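Local coordinates for DisA protein (Sorangium cellulosum, PDB 6CCA) that probably transfers methyl groups to a carbon of polyketide intermediates, building the gem-dimethyl group of disorazol on its assembly line, at residues Leu334-Leu344 and Met364-Trp375. Numbering follows the deposited sequence.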
# COMPACT_ATOMS: atom_id res chain seq x y z
N LEU A 334 -10.10 -3.49 0.23
CA LEU A 334 -8.67 -3.19 0.30
C LEU A 334 -8.12 -2.77 -1.06
O LEU A 334 -8.48 -3.40 -2.09
CB LEU A 334 -7.89 -4.43 0.77
CG LEU A 334 -8.21 -5.06 2.09
CD1 LEU A 334 -7.50 -6.39 2.30
CD2 LEU A 334 -7.85 -4.09 3.21
N ASN A 335 -7.26 -1.75 -1.05
CA ASN A 335 -6.37 -1.46 -2.15
C ASN A 335 -4.97 -1.66 -1.62
O ASN A 335 -4.57 -0.96 -0.64
CB ASN A 335 -6.59 -0.04 -2.60
CG ASN A 335 -5.72 0.36 -3.78
OD1 ASN A 335 -4.90 -0.44 -4.28
ND2 ASN A 335 -5.96 1.56 -4.31
N GLU A 336 -4.27 -2.64 -2.15
CA GLU A 336 -3.01 -3.08 -1.61
C GLU A 336 -1.96 -3.37 -2.70
O GLU A 336 -2.26 -3.82 -3.79
CB GLU A 336 -3.16 -4.39 -0.77
CG GLU A 336 -3.64 -4.16 0.67
CD GLU A 336 -2.53 -3.56 1.55
OE1 GLU A 336 -1.34 -3.85 1.38
OE2 GLU A 336 -2.85 -2.78 2.44
N MET A 337 -0.70 -3.16 -2.34
CA MET A 337 0.40 -3.54 -3.21
C MET A 337 0.65 -5.03 -2.90
O MET A 337 0.73 -5.41 -1.72
CB MET A 337 1.66 -2.67 -2.96
CG MET A 337 1.34 -1.18 -3.10
SD MET A 337 0.94 -0.74 -4.83
CE MET A 337 0.48 0.98 -4.51
N THR A 338 0.68 -5.85 -3.96
CA THR A 338 0.69 -7.30 -3.86
C THR A 338 1.95 -8.02 -4.38
O THR A 338 1.92 -9.25 -4.59
CB THR A 338 -0.56 -7.84 -4.56
OG1 THR A 338 -0.72 -7.25 -5.86
CG2 THR A 338 -1.81 -7.46 -3.76
N ARG A 339 3.04 -7.28 -4.57
CA ARG A 339 4.34 -7.79 -4.95
C ARG A 339 5.35 -6.88 -4.26
O ARG A 339 5.11 -5.66 -4.14
CB ARG A 339 4.44 -7.79 -6.47
CG ARG A 339 5.78 -8.30 -7.00
CD ARG A 339 5.93 -8.27 -8.56
NE ARG A 339 5.13 -9.32 -9.13
CZ ARG A 339 5.40 -10.62 -9.02
NH1 ARG A 339 6.50 -11.04 -8.39
NH2 ARG A 339 4.59 -11.52 -9.55
N VAL A 340 6.44 -7.46 -3.72
CA VAL A 340 7.44 -6.70 -3.02
C VAL A 340 8.36 -6.07 -4.08
O VAL A 340 9.53 -6.42 -4.20
CB VAL A 340 8.31 -7.56 -2.10
CG1 VAL A 340 9.11 -6.63 -1.22
CG2 VAL A 340 7.48 -8.41 -1.14
N VAL A 341 7.85 -5.18 -4.89
CA VAL A 341 8.69 -4.49 -5.91
C VAL A 341 9.83 -3.65 -5.29
O VAL A 341 9.70 -3.06 -4.19
CB VAL A 341 7.80 -3.65 -6.87
CG1 VAL A 341 6.84 -4.59 -7.60
CG2 VAL A 341 7.01 -2.57 -6.14
N HIS A 342 10.96 -3.57 -6.04
CA HIS A 342 12.15 -2.89 -5.54
C HIS A 342 11.87 -1.40 -5.32
O HIS A 342 12.38 -0.78 -4.38
CB HIS A 342 13.28 -3.04 -6.53
CG HIS A 342 13.66 -4.46 -6.79
ND1 HIS A 342 13.56 -5.47 -5.85
CD2 HIS A 342 14.20 -5.04 -7.90
CE1 HIS A 342 13.95 -6.61 -6.38
NE2 HIS A 342 14.36 -6.37 -7.61
N PHE A 343 10.98 -0.86 -6.13
CA PHE A 343 10.57 0.52 -5.96
C PHE A 343 10.08 0.78 -4.58
O PHE A 343 10.36 1.80 -3.96
CB PHE A 343 9.44 0.89 -6.95
CG PHE A 343 8.72 2.17 -6.54
CD1 PHE A 343 9.35 3.41 -6.72
CD2 PHE A 343 7.52 2.13 -5.89
CE1 PHE A 343 8.76 4.62 -6.30
CE2 PHE A 343 6.92 3.30 -5.41
CZ PHE A 343 7.53 4.57 -5.64
N LEU A 344 9.25 -0.12 -4.06
CA LEU A 344 8.76 0.02 -2.70
C LEU A 344 9.81 -0.21 -1.64
O LEU A 344 9.90 0.53 -0.62
CB LEU A 344 7.58 -0.96 -2.46
CG LEU A 344 6.32 -0.59 -3.27
CD1 LEU A 344 5.28 -1.70 -3.02
CD2 LEU A 344 5.74 0.76 -2.87
N MET A 364 4.92 -11.45 2.69
CA MET A 364 6.00 -11.71 1.75
C MET A 364 7.31 -11.25 2.36
O MET A 364 7.38 -10.33 3.13
CB MET A 364 5.73 -11.09 0.37
CG MET A 364 4.54 -11.73 -0.34
SD MET A 364 4.21 -11.05 -1.98
CE MET A 364 3.67 -9.41 -1.56
N LYS A 365 8.40 -11.91 2.01
CA LYS A 365 9.65 -11.70 2.72
C LYS A 365 10.15 -10.27 2.62
O LYS A 365 10.00 -9.66 1.57
CB LYS A 365 10.72 -12.58 2.08
CG LYS A 365 11.92 -12.80 2.99
CD LYS A 365 12.90 -13.70 2.29
CE LYS A 365 14.11 -13.87 3.18
NZ LYS A 365 15.05 -14.69 2.42
N TRP A 366 10.63 -9.73 3.73
CA TRP A 366 11.15 -8.37 3.83
C TRP A 366 10.15 -7.31 3.47
O TRP A 366 10.51 -6.28 2.87
CB TRP A 366 12.38 -8.24 2.97
CG TRP A 366 13.62 -8.86 3.68
CD1 TRP A 366 14.05 -8.72 5.00
CD2 TRP A 366 14.58 -9.67 3.04
NE1 TRP A 366 15.23 -9.41 5.19
CE2 TRP A 366 15.58 -9.99 4.00
CE3 TRP A 366 14.67 -10.19 1.77
CZ2 TRP A 366 16.68 -10.79 3.69
CZ3 TRP A 366 15.73 -10.96 1.46
CH2 TRP A 366 16.73 -11.26 2.43
N SER A 367 8.93 -7.51 3.98
CA SER A 367 7.83 -6.69 3.62
C SER A 367 6.66 -6.90 4.56
O SER A 367 6.54 -7.94 5.19
CB SER A 367 7.41 -7.00 2.21
OG SER A 367 6.33 -7.92 2.12
N PRO A 368 5.77 -5.92 4.63
CA PRO A 368 4.51 -6.14 5.31
C PRO A 368 3.42 -6.60 4.38
O PRO A 368 2.27 -6.67 4.81
CB PRO A 368 4.20 -4.76 5.85
CG PRO A 368 4.69 -3.87 4.74
CD PRO A 368 5.95 -4.52 4.20
N LEU A 369 3.75 -6.92 3.14
CA LEU A 369 2.73 -7.09 2.08
C LEU A 369 2.29 -8.51 1.88
O LEU A 369 3.07 -9.45 2.18
CB LEU A 369 3.28 -6.58 0.75
CG LEU A 369 3.70 -5.11 0.67
CD1 LEU A 369 4.27 -4.76 -0.73
CD2 LEU A 369 2.59 -4.15 1.05
N LEU A 370 1.11 -8.69 1.29
CA LEU A 370 0.61 -9.96 0.89
C LEU A 370 0.25 -9.99 -0.55
O LEU A 370 -0.24 -9.00 -1.10
CB LEU A 370 -0.63 -10.39 1.72
CG LEU A 370 -0.39 -10.93 3.14
CD1 LEU A 370 0.05 -9.91 4.12
CD2 LEU A 370 -1.75 -11.45 3.61
N SER A 371 0.47 -11.12 -1.23
CA SER A 371 0.00 -11.26 -2.58
C SER A 371 -1.54 -11.46 -2.61
O SER A 371 -2.12 -11.67 -1.60
CB SER A 371 0.59 -12.51 -3.26
OG SER A 371 0.11 -13.68 -2.63
N SER A 372 -2.17 -11.43 -3.79
CA SER A 372 -3.62 -11.61 -3.82
C SER A 372 -4.00 -12.99 -3.26
O SER A 372 -4.96 -13.07 -2.48
CB SER A 372 -4.29 -11.39 -5.20
OG SER A 372 -4.35 -9.98 -5.46
N PRO A 373 -3.30 -14.07 -3.70
CA PRO A 373 -3.67 -15.40 -3.14
C PRO A 373 -3.47 -15.46 -1.65
O PRO A 373 -4.35 -15.98 -0.93
CB PRO A 373 -2.77 -16.41 -3.90
CG PRO A 373 -2.41 -15.72 -5.21
CD PRO A 373 -2.40 -14.18 -4.89
N MET A 374 -2.42 -14.85 -1.14
CA MET A 374 -2.22 -14.78 0.32
C MET A 374 -3.32 -13.99 1.07
O MET A 374 -3.79 -14.43 2.11
CB MET A 374 -0.86 -14.21 0.69
CG MET A 374 0.35 -15.10 0.29
SD MET A 374 1.90 -14.14 0.25
CE MET A 374 2.28 -13.99 1.94
N TRP A 375 -3.75 -12.87 0.52
CA TRP A 375 -4.86 -12.12 1.13
C TRP A 375 -6.16 -12.94 1.09
O TRP A 375 -6.89 -12.97 2.10
CB TRP A 375 -5.12 -10.83 0.34
CG TRP A 375 -4.31 -9.64 0.79
CD1 TRP A 375 -3.38 -9.02 0.02
CD2 TRP A 375 -4.38 -8.88 2.02
NE1 TRP A 375 -2.88 -7.92 0.68
CE2 TRP A 375 -3.42 -7.86 1.92
CE3 TRP A 375 -5.12 -8.99 3.22
CZ2 TRP A 375 -3.20 -6.94 2.91
CZ3 TRP A 375 -4.85 -8.11 4.23
CH2 TRP A 375 -3.90 -7.08 4.05
O HOH W 1 -0.41 -6.25 0.58
O HOH W 2 -2.41 -9.13 -7.23
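At the end of a strand in the Rossmann-like sheet of this methyltransferase, strand 330-337 and the loop after it pack against the loop that leads into helix 372-381, with W375 of that helix packed against L334 and E336. The flat indole can take a carbon against each face: CD1 of L334 sits over one, 3.8 Å from the centroid of the six-membered ring, while CB of L370 lies over the opposite face, toward its rim. E336 passes the ring at about a right angle, its CG 3.6 Å from CZ2 of W375. With CG beside the backbone N and a bend at chi2 (-74°), its carboxylate is carried to a water held in the plane of the indole at its edge. That water accepts from NE1 of W375 and from N of L370 and has OE1 of E336 and O of M337 as acceptors, each 2.7 Å away, with more acceptors in reach than it has protons; OE2 is bonded by H310. No direct hydrogen bond joins the two segments, although two CA-H...O contacts run in opposite senses, T338 CA to L370 O and S371 CA to T338 O. A second water donates to OG1 of T338 and meets OG of S372, groups also bonded to S400 O and N403 ND2. S371 is the N-cap of helix 372-381, its OG accepting from M374 N as half of a capping box. Farther on, the apolar fork of L369 suits its buried position, CD1 touching CB of M337 and CD1 of L344, 4.0 Å from each. V340, centre of an inverse gamma turn, rests CG2 against both CB of M364 and OG of S367, 3.5 Å from each; this OG donates to M364 O and accepts from L369 N at 2.9 Å.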